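Local coordinates for protein N-alpha-acetyltransferase 38, NatC auxiliary subunit (Saccharomyces cerevisiae, PDB 6YGA) that serves as the small, Sm-like auxiliary subunit of the ribosome-associated NatC complex, which cotranslationally acetylates protein N-termini that begin with methionine and a hydrophobic or amphipathic residue, at residues R22-S27 with V42-G47; I15-E20 with S62-M67; L38-E43 with M53-V58. One frame throughout, in Å; residues are numbered along the deposited sequence.

Interaction 1: R22-S27 with V42-G47; sequences RILVGS and VEERMG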
loop_
_atom_site.group_PDB
_atom_site.type_symbol
_atom_site.label_atom_id
_atom_site.label_comp_id
_atom_site.label_asym_id
_atom_site.label_seq_id
_atom_site.Cartn_x
_atom_site.Cartn_y
_atom_site.Cartn_z
ATOM N N ARG C 22 10.244 9.917 37.084
ATOM C CA ARG C 22 8.978 9.917 36.369
ATOM C C ARG C 22 7.896 9.187 37.160
ATOM O O ARG C 22 8.165 8.243 37.908
ATOM C CB ARG C 22 9.149 9.273 34.991
ATOM C CG ARG C 22 9.779 7.890 35.027
ATOM C CD ARG C 22 10.236 7.424 33.646
ATOM N NE ARG C 22 9.134 7.246 32.704
ATOM C CZ ARG C 22 9.239 6.568 31.565
ATOM N NH1 ARG C 22 10.392 6.004 31.237
ATOM N NH2 ARG C 22 8.194 6.449 30.756
ATOM N N ILE C 23 6.657 9.640 36.979
ATOM C CA ILE C 23 5.481 9.056 37.613
ATOM C C ILE C 23 4.400 8.882 36.554
ATOM O O ILE C 23 4.229 9.744 35.683
ATOM C CB ILE C 23 4.980 9.930 38.786
ATOM C CG1 ILE C 23 5.824 9.674 40.037
ATOM C CG2 ILE C 23 3.494 9.701 39.064
ATOM C CD1 ILE C 23 5.262 10.291 41.300
ATOM N N LEU C 24 3.678 7.766 36.622
ATOM C CA LEU C 24 2.616 7.451 35.675
ATOM C C LEU C 24 1.264 7.469 36.377
ATOM O O LEU C 24 1.103 6.865 37.443
ATOM C CB LEU C 24 2.849 6.085 35.023
ATOM C CG LEU C 24 4.169 5.914 34.271
ATOM C CD1 LEU C 24 4.243 4.541 33.627
ATOM C CD2 LEU C 24 4.327 7.006 33.230
ATOM N N VAL C 25 0.298 8.158 35.773
ATOM C CA VAL C 25 -1.080 8.203 36.251
ATOM C C VAL C 25 -1.960 7.645 35.143
ATOM O O VAL C 25 -1.975 8.183 34.028
ATOM C CB VAL C 25 -1.508 9.631 36.626
ATOM C CG1 VAL C 25 -2.913 9.633 37.208
ATOM C CG2 VAL C 25 -0.519 10.246 37.603
ATOM N N GLY C 26 -2.686 6.569 35.442
ATOM C CA GLY C 26 -3.494 5.921 34.427
ATOM C C GLY C 26 -4.542 5.013 35.026
ATOM O O GLY C 26 -4.494 4.662 36.210
ATOM N N SER C 27 -5.498 4.635 34.181
ATOM C CA SER C 27 -6.570 3.725 34.558
ATOM C C SER C 27 -6.113 2.286 34.355
ATOM O O SER C 27 -5.629 1.929 33.276
ATOM C CB SER C 27 -7.823 4.012 33.729
ATOM O OG SER C 27 -8.933 3.256 34.178
ATOM N N VAL C 42 -2.520 6.957 30.076
ATOM C CA VAL C 42 -1.411 7.218 30.987
ATOM C C VAL C 42 -0.925 8.649 30.821
ATOM O O VAL C 42 -0.740 9.137 29.698
ATOM C CB VAL C 42 -0.271 6.217 30.744
ATOM C CG1 VAL C 42 1.006 6.676 31.434
ATOM C CG2 VAL C 42 -0.665 4.846 31.242
ATOM N N GLU C 43 -0.723 9.332 31.944
ATOM C CA GLU C 43 -0.066 10.631 31.980
ATOM C C GLU C 43 1.292 10.466 32.647
ATOM O O GLU C 43 1.370 9.993 33.786
ATOM C CB GLU C 43 -0.905 11.664 32.730
ATOM C CG GLU C 43 -0.236 13.025 32.840
ATOM C CD GLU C 43 -1.050 14.015 33.650
ATOM O OE1 GLU C 43 -1.996 13.587 34.344
ATOM O OE2 GLU C 43 -0.745 15.224 33.592
ATOM N N GLU C 44 2.351 10.853 31.940
ATOM C CA GLU C 44 3.714 10.778 32.450
ATOM C C GLU C 44 4.108 12.135 33.021
ATOM O O GLU C 44 4.197 13.122 32.283
ATOM C CB GLU C 44 4.692 10.361 31.353
ATOM C CG GLU C 44 6.082 10.012 31.873
ATOM C CD GLU C 44 7.172 10.253 30.848
ATOM O OE1 GLU C 44 7.095 11.267 30.120
ATOM O OE2 GLU C 44 8.107 9.431 30.767
ATOM N N ARG C 45 4.347 12.178 34.326
ATOM C CA ARG C 45 4.728 13.399 35.025
ATOM C C ARG C 45 6.198 13.314 35.421
ATOM O O ARG C 45 6.600 12.385 36.129
ATOM C CB ARG C 45 3.856 13.610 36.262
ATOM C CG ARG C 45 2.391 13.889 35.962
ATOM C CD ARG C 45 1.608 14.071 37.252
ATOM N NE ARG C 45 0.175 14.219 37.018
ATOM C CZ ARG C 45 -0.739 14.212 37.983
ATOM N NH1 ARG C 45 -0.366 14.060 39.246
ATOM N NH2 ARG C 45 -2.024 14.351 37.687
HETATM N N MSE C 46 6.993 14.278 34.964
HETATM C CA MSE C 46 8.389 14.396 35.383
HETATM C C MSE C 46 8.692 15.823 35.816
HETATM O O MSE C 46 8.886 16.702 34.974
HETATM C CB MSE C 46 9.347 13.982 34.262
HETATM C CG MSE C 46 9.114 12.583 33.717
HETATM SE SE MSE C 46 10.461 12.021 32.416
HETATM C CE MSE C 46 11.856 11.385 33.638
ATOM N N GLY C 47 8.728 16.044 37.124
ATOM C CA GLY C 47 9.028 17.367 37.647
ATOM C C GLY C 47 7.972 18.358 37.205
ATOM O O GLY C 47 6.800 18.266 37.588
#
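The axes of two antiparallel strands, 23-27 and 42-46, come within 4.4 Å and run 165° apart in direction, zipped by four main-chain hydrogen bonds. Ile23 with Arg45 and Val25 with Glu43 are the hydrogen-bonded pairs. The straightest bond runs from Arg45 N to Ile23 O (2.8 Å, 174°), nearly along the carbonyl axis; the shortest, Glu43 N to Val25 O at 2.7 Å, lies in the carbonyl plane.

Packing is close on the face carrying Leu24 and Glu44, a non-hydrogen-bonded pair. Leu24 CD2 lies alongside the Glu44 stem, 3.7 Å from its CG, and meets Val42 CG1 at 3.8 Å. At Gly26, which has no side chain, the CA atoms of Gly26 and Val42 come to 4.2 Å. Beyond the stem, Glu44 OE2 sits over one face of the Arg22 guanidinium, 3.0 Å from NH2, in a salt bridge whose two planes stand 75° apart. Each end has further partners: Arg51 of the same chain and Ser65 of N-alpha-acetyltransferase 35 for Glu44, Asp63 of that subunit for Arg22. This buried charge is therefore shared across the interface.

The other face is looser and partly exposed. Val25 CG2 lies over the centre of one face of the Arg45 guanidinium, 3.9 Å above its plane, while Glu43 reaches the guanidinium edge in a weak salt bridge; Arg45 also pairs with Asp17 of N-alpha-acetyltransferase 35, and Glu43 with Ser50. Such antiparallel pairing of successive strands in a strongly bent sheet is typical of the Sm fold.

Interaction 2: I15-E20 with S62-M67; sequences IVSLTE and SVKTIM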
loop_
_atom_site.group_PDB
_atom_site.type_symbol
_atom_site.label_atom_id
_atom_site.label_comp_id
_atom_site.label_asym_id
_atom_site.label_seq_id
_atom_site.Cartn_x
_atom_site.Cartn_y
_atom_site.Cartn_z
ATOM N N ILE C 15 -1.758 5.683 40.689
ATOM C CA ILE C 15 -0.519 6.451 40.666
ATOM C C ILE C 15 0.630 5.463 40.804
ATOM O O ILE C 15 0.736 4.761 41.818
ATOM C CB ILE C 15 -0.481 7.509 41.779
ATOM C CG1 ILE C 15 -1.407 8.686 41.449
ATOM C CG2 ILE C 15 0.940 8.005 41.994
ATOM C CD1 ILE C 15 -2.869 8.464 41.796
ATOM N N VAL C 16 1.485 5.398 39.786
ATOM C CA VAL C 16 2.578 4.433 39.732
ATOM C C VAL C 16 3.867 5.214 39.509
ATOM O O VAL C 16 4.151 5.651 38.387
ATOM C CB VAL C 16 2.375 3.380 38.638
ATOM C CG1 VAL C 16 3.565 2.432 38.584
ATOM C CG2 VAL C 16 1.089 2.608 38.881
ATOM N N SER C 17 4.647 5.395 40.571
ATOM C CA SER C 17 5.970 5.989 40.447
ATOM C C SER C 17 6.941 4.945 39.915
ATOM O O SER C 17 6.972 3.811 40.400
ATOM C CB SER C 17 6.450 6.521 41.797
ATOM O OG SER C 17 7.757 7.061 41.693
ATOM N N LEU C 18 7.726 5.323 38.912
ATOM C CA LEU C 18 8.671 4.401 38.301
ATOM C C LEU C 18 10.017 4.491 39.017
ATOM O O LEU C 18 10.163 5.176 40.033
ATOM C CB LEU C 18 8.799 4.686 36.807
ATOM C CG LEU C 18 7.531 4.487 35.976
ATOM C CD1 LEU C 18 7.851 4.558 34.492
ATOM C CD2 LEU C 18 6.861 3.166 36.326
ATOM N N THR C 19 11.023 3.791 38.485
ATOM C CA THR C 19 12.340 3.793 39.112
ATOM C C THR C 19 12.985 5.171 39.063
ATOM O O THR C 19 13.709 5.551 39.990
ATOM C CB THR C 19 13.246 2.760 38.441
ATOM O OG1 THR C 19 13.331 3.033 37.035
ATOM C CG2 THR C 19 12.701 1.354 38.652
ATOM N N GLU C 20 12.738 5.930 38.001
ATOM C CA GLU C 20 13.302 7.262 37.856
ATOM C C GLU C 20 12.372 8.279 38.519
ATOM O O GLU C 20 11.410 7.918 39.204
ATOM C CB GLU C 20 13.541 7.571 36.378
ATOM C CG GLU C 20 14.471 6.587 35.678
ATOM C CD GLU C 20 14.538 6.808 34.176
ATOM O OE1 GLU C 20 13.766 7.641 33.658
ATOM O OE2 GLU C 20 15.364 6.146 33.513
ATOM N N SER C 62 9.985 -2.349 37.119
ATOM C CA SER C 62 9.890 -0.916 36.877
ATOM C C SER C 62 9.035 -0.182 37.899
ATOM O O SER C 62 9.176 1.038 38.041
ATOM C CB SER C 62 9.335 -0.666 35.474
ATOM O OG SER C 62 10.243 -1.134 34.491
ATOM N N VAL C 63 8.159 -0.881 38.611
ATOM C CA VAL C 63 7.201 -0.239 39.500
ATOM C C VAL C 63 7.850 -0.009 40.858
ATOM O O VAL C 63 8.250 -0.961 41.536
ATOM C CB VAL C 63 5.923 -1.079 39.633
ATOM C CG1 VAL C 63 5.026 -0.526 40.723
ATOM C CG2 VAL C 63 5.186 -1.118 38.303
ATOM N N LYS C 64 7.967 1.262 41.250
ATOM C CA LYS C 64 8.429 1.585 42.595
ATOM C C LYS C 64 7.298 1.456 43.608
ATOM O O LYS C 64 7.468 0.838 44.664
ATOM C CB LYS C 64 9.028 2.994 42.627
ATOM C CG LYS C 64 8.887 3.703 43.967
ATOM C CD LYS C 64 9.673 5.007 44.000
ATOM C CE LYS C 64 9.299 5.852 45.209
ATOM N NZ LYS C 64 7.927 6.418 45.085
ATOM N N THR C 65 6.131 2.017 43.294
ATOM C CA THR C 65 5.005 1.974 44.215
ATOM C C THR C 65 3.705 2.151 43.443
ATOM O O THR C 65 3.691 2.655 42.318
ATOM C CB THR C 65 5.126 3.047 45.300
ATOM O OG1 THR C 65 4.026 2.929 46.210
ATOM C CG2 THR C 65 5.111 4.432 44.675
ATOM N N ILE C 66 2.613 1.730 44.073
ATOM C CA ILE C 66 1.269 1.859 43.523
ATOM C C ILE C 66 0.410 2.583 44.549
ATOM O O ILE C 66 0.344 2.170 45.712
ATOM C CB ILE C 66 0.667 0.486 43.169
ATOM C CG1 ILE C 66 1.550 -0.237 42.151
ATOM C CG2 ILE C 66 -0.738 0.643 42.614
ATOM C CD1 ILE C 66 1.092 -1.645 41.839
HETATM N N MSE C 67 -0.235 3.665 44.125
HETATM C CA MSE C 67 -1.077 4.447 45.024
HETATM C C MSE C 67 -2.425 4.784 44.395
HETATM O O MSE C 67 -2.528 4.933 43.179
HETATM C CB MSE C 67 -0.359 5.728 45.444
HETATM C CG MSE C 67 0.878 5.487 46.287
HETATM SE SE MSE C 67 1.579 7.146 47.016
HETATM C CE MSE C 67 3.117 6.425 47.964
#
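Strand 15-18 meets strand 63-67 nearly antiparallel, with axes 171° apart, but the fit changes along its length. At the regular end Ile15 and Met67 exchange two short main-chain bonds; Ile15 N to Met67 O measures 2.7 Å at 166°. Ile15 CB and Met67 CB stand side by side at 4.1 Å, after which the selenomethionine chain extends away from Ile15.

Toward the other end strand 63-67 kinks, and the backbone of Lys64 has psi -47°. The bond from Ser17 N to Thr65 O is weak, whereas Lys64 N reaches Ser17 O at 2.9 Å, nearly along the carbonyl axis. The kink turns Lys64 toward strand 15-18: its CB presses against Ser17 O, and its chain, bent at its last torsion, folds over Ser17. Thr65 CG2, in the crowded position between N and the carbonyl carbon, fills the neighbouring notch 3.8 Å from Ser17 CB.

On the reverse side the Val16 CG1 knob nestles 3.9 Å from both Val63 CG1 and CG2. Next along, the Leu18 CD2 and Thr19 CG2 methyls converge on Ser62 O, each 3.6 Å away.

Joining first strand to last closes the curled sheet, as in the Sm fold, and Met67 pairs onward with N-alpha-acetyltransferase 35. Backbone bonds at Ile15 and Lys64 fix the seam, methyls fill between, and the Ser62 and Thr65 hydroxyls are committed to Asn58 and Thr25 of that subunit.

Interaction 3: L38-E43 with M53-V58; sequences LLDHVE and MGLVSV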
loop_
_atom_site.group_PDB
_atom_site.type_symbol
_atom_site.label_atom_id
_atom_site.label_comp_id
_atom_site.label_asym_id
_atom_site.label_seq_id
_atom_site.Cartn_x
_atom_site.Cartn_y
_atom_site.Cartn_z
ATOM N N LEU C 38 -1.071 -3.171 33.065
ATOM C CA LEU C 38 -1.380 -2.486 31.820
ATOM C C LEU C 38 -2.287 -1.310 32.144
ATOM O O LEU C 38 -3.350 -1.492 32.747
ATOM C CB LEU C 38 -2.053 -3.424 30.812
ATOM C CG LEU C 38 -2.317 -2.866 29.410
ATOM C CD1 LEU C 38 -1.013 -2.543 28.695
ATOM C CD2 LEU C 38 -3.159 -3.840 28.591
ATOM N N LEU C 39 -1.863 -0.110 31.760
ATOM C CA LEU C 39 -2.565 1.118 32.104
ATOM C C LEU C 39 -2.973 1.867 30.843
ATOM O O LEU C 39 -2.220 1.912 29.864
ATOM C CB LEU C 39 -1.690 2.020 32.981
ATOM C CG LEU C 39 -1.226 1.476 34.331
ATOM C CD1 LEU C 39 -0.170 2.389 34.932
ATOM C CD2 LEU C 39 -2.400 1.327 35.280
ATOM N N ASP C 40 -4.163 2.460 30.877
ATOM C CA ASP C 40 -4.698 3.238 29.771
ATOM C C ASP C 40 -4.796 4.703 30.169
ATOM O O ASP C 40 -4.900 5.041 31.351
ATOM C CB ASP C 40 -6.079 2.725 29.345
ATOM C CG ASP C 40 -6.420 3.074 27.904
ATOM O OD1 ASP C 40 -5.593 3.727 27.232
ATOM O OD2 ASP C 40 -7.513 2.686 27.438
ATOM N N HIS C 41 -4.773 5.570 29.154
ATOM C CA HIS C 41 -4.834 7.020 29.341
ATOM C C HIS C 41 -3.722 7.498 30.274
ATOM O O HIS C 41 -3.935 8.336 31.152
ATOM C CB HIS C 41 -6.212 7.454 29.850
ATOM C CG HIS C 41 -7.353 6.849 29.088
ATOM N ND1 HIS C 41 -7.573 7.102 27.751
ATOM C CD2 HIS C 41 -8.337 6.003 29.476
ATOM C CE1 HIS C 41 -8.641 6.436 27.348
ATOM N NE2 HIS C 41 -9.124 5.763 28.376
ATOM N N VAL C 42 -2.520 6.957 30.076
ATOM C CA VAL C 42 -1.411 7.218 30.987
ATOM C C VAL C 42 -0.925 8.649 30.821
ATOM O O VAL C 42 -0.740 9.137 29.698
ATOM C CB VAL C 42 -0.271 6.217 30.744
ATOM C CG1 VAL C 42 1.006 6.676 31.434
ATOM C CG2 VAL C 42 -0.665 4.846 31.242
ATOM N N GLU C 43 -0.723 9.332 31.944
ATOM C CA GLU C 43 -0.066 10.631 31.980
ATOM C C GLU C 43 1.292 10.466 32.647
ATOM O O GLU C 43 1.370 9.993 33.786
ATOM C CB GLU C 43 -0.905 11.664 32.730
ATOM C CG GLU C 43 -0.236 13.025 32.840
ATOM C CD GLU C 43 -1.050 14.015 33.650
ATOM O OE1 GLU C 43 -1.996 13.587 34.344
ATOM O OE2 GLU C 43 -0.745 15.224 33.592
HETATM N N MSE C 53 0.662 9.433 27.108
HETATM C CA MSE C 53 1.372 8.337 26.452
HETATM C C MSE C 53 0.450 7.182 26.053
HETATM O O MSE C 53 0.897 6.208 25.448
HETATM C CB MSE C 53 2.495 7.816 27.356
HETATM C CG MSE C 53 3.527 8.870 27.732
HETATM SE SE MSE C 53 5.224 8.100 28.301
HETATM C CE MSE C 53 4.557 6.863 29.650
ATOM N N GLY C 54 -0.829 7.291 26.396
ATOM C CA GLY C 54 -1.803 6.312 25.931
ATOM C C GLY C 54 -1.751 5.030 26.730
ATOM O O GLY C 54 -1.737 5.050 27.964
ATOM N N LEU C 55 -1.732 3.902 26.026
ATOM C CA LEU C 55 -1.750 2.588 26.656
ATOM C C LEU C 55 -0.318 2.135 26.915
ATOM O O LEU C 55 0.462 1.964 25.972
ATOM C CB LEU C 55 -2.478 1.575 25.774
ATOM C CG LEU C 55 -2.727 0.194 26.383
ATOM C CD1 LEU C 55 -3.797 0.260 27.465
ATOM C CD2 LEU C 55 -3.107 -0.815 25.308
ATOM N N VAL C 56 0.023 1.939 28.190
ATOM C CA VAL C 56 1.369 1.561 28.603
ATOM C C VAL C 56 1.289 0.353 29.526
ATOM O O VAL C 56 0.382 0.256 30.362
ATOM C CB VAL C 56 2.096 2.727 29.312
ATOM C CG1 VAL C 56 3.587 2.440 29.418
ATOM C CG2 VAL C 56 1.849 4.046 28.592
ATOM N N SER C 57 2.238 -0.567 29.376
ATOM C CA SER C 57 2.418 -1.679 30.298
ATOM C C SER C 57 3.683 -1.440 31.110
ATOM O O SER C 57 4.700 -1.000 30.568
ATOM C CB SER C 57 2.513 -3.018 29.557
ATOM O OG SER C 57 3.799 -3.206 28.989
ATOM N N VAL C 58 3.616 -1.714 32.408
ATOM C CA VAL C 58 4.745 -1.517 33.306
ATOM C C VAL C 58 5.159 -2.873 33.869
ATOM O O VAL C 58 4.348 -3.560 34.497
ATOM C CB VAL C 58 4.427 -0.519 34.435
ATOM C CG1 VAL C 58 4.268 0.879 33.862
ATOM C CG2 VAL C 58 3.167 -0.908 35.184
#
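Main-chain bonding comes in two sets, one on each side of a corner in both segments. Before the corner at Asp40 and His41, Leu39 and Val56 form a hydrogen-bonded antiparallel pair: Leu39 N reaches Val56 O at 2.7 Å and 173°, with the reciprocal bond also nearly along its carbonyl axis. Past the corner, Val42 N donates to Gly54 O (3.0 Å), in the carbonyl plane on a lone pair, and Met53 N returns a bond to Val42 O. Positive phi values at His41 (55°) and Gly54 (79°) accompany the turning of the backbone. Strands bent at one level, here at Asp40-His41 and at Leu55, pair in this way in the Sm fold.

Apolar contacts fall on two faces. On that of Leu38 and Ser57, Leu38 CG is anti to its backbone N, which sends CD1 across to Ser57 CB at 3.7 Å. Leu55, with CG likewise anti to N, crosses Leu38 obliquely and pushes CD1 over the peptide after Leu39, 3.3 Å from Leu39 O; Asp40 CB rests against the same methyl. On the other face Val42 and Val56 cross at about a right angle, Val56 CG2 lying 3.7 Å from both CB and CG2 of Val42. The terminal CE of selenomethionine Met53, brought round by a bend at chi3, closes on Val42 CG1 at 4.0 Å.

Polar side-chain contacts gather at the corner. Asp40 OD1 accepts His41 N at 2.8 Å from above the carboxylate plane, and Asp40 CG lies over the centre of one face of the imidazole.

Strand 23-32 flanks the contact, with Leu28 against Leu39 and Leu24 against Met53 and Val58. Beyond strand 56-58, a parallel strand of N-alpha-acetyltransferase 35 extends the sheet, and Tyr34 of N-alpha-acetyltransferase 30 packs on Leu38 and Ser57.

All three contacts are largely buried parts of one curled antiparallel sheet. Strand 23-32 adjoins strand 13-18 of interaction 2 and both strands 37-39 and 42-46 of interaction 3, while interactions 1 and 3 share Val42 and Glu43. Leu24 of interaction 1 bridges the other two, packing on residues of both; Val63 also meets Val58, so the contacts converge on one apolar interior. Their chemistry differs with place: interaction 1 has regular pairing and charged side chains on both faces, interaction 2 is kinked, with Thr19 and Lys64 at its exposed end, and interaction 3 turns a corner, mainly with aliphatic packing.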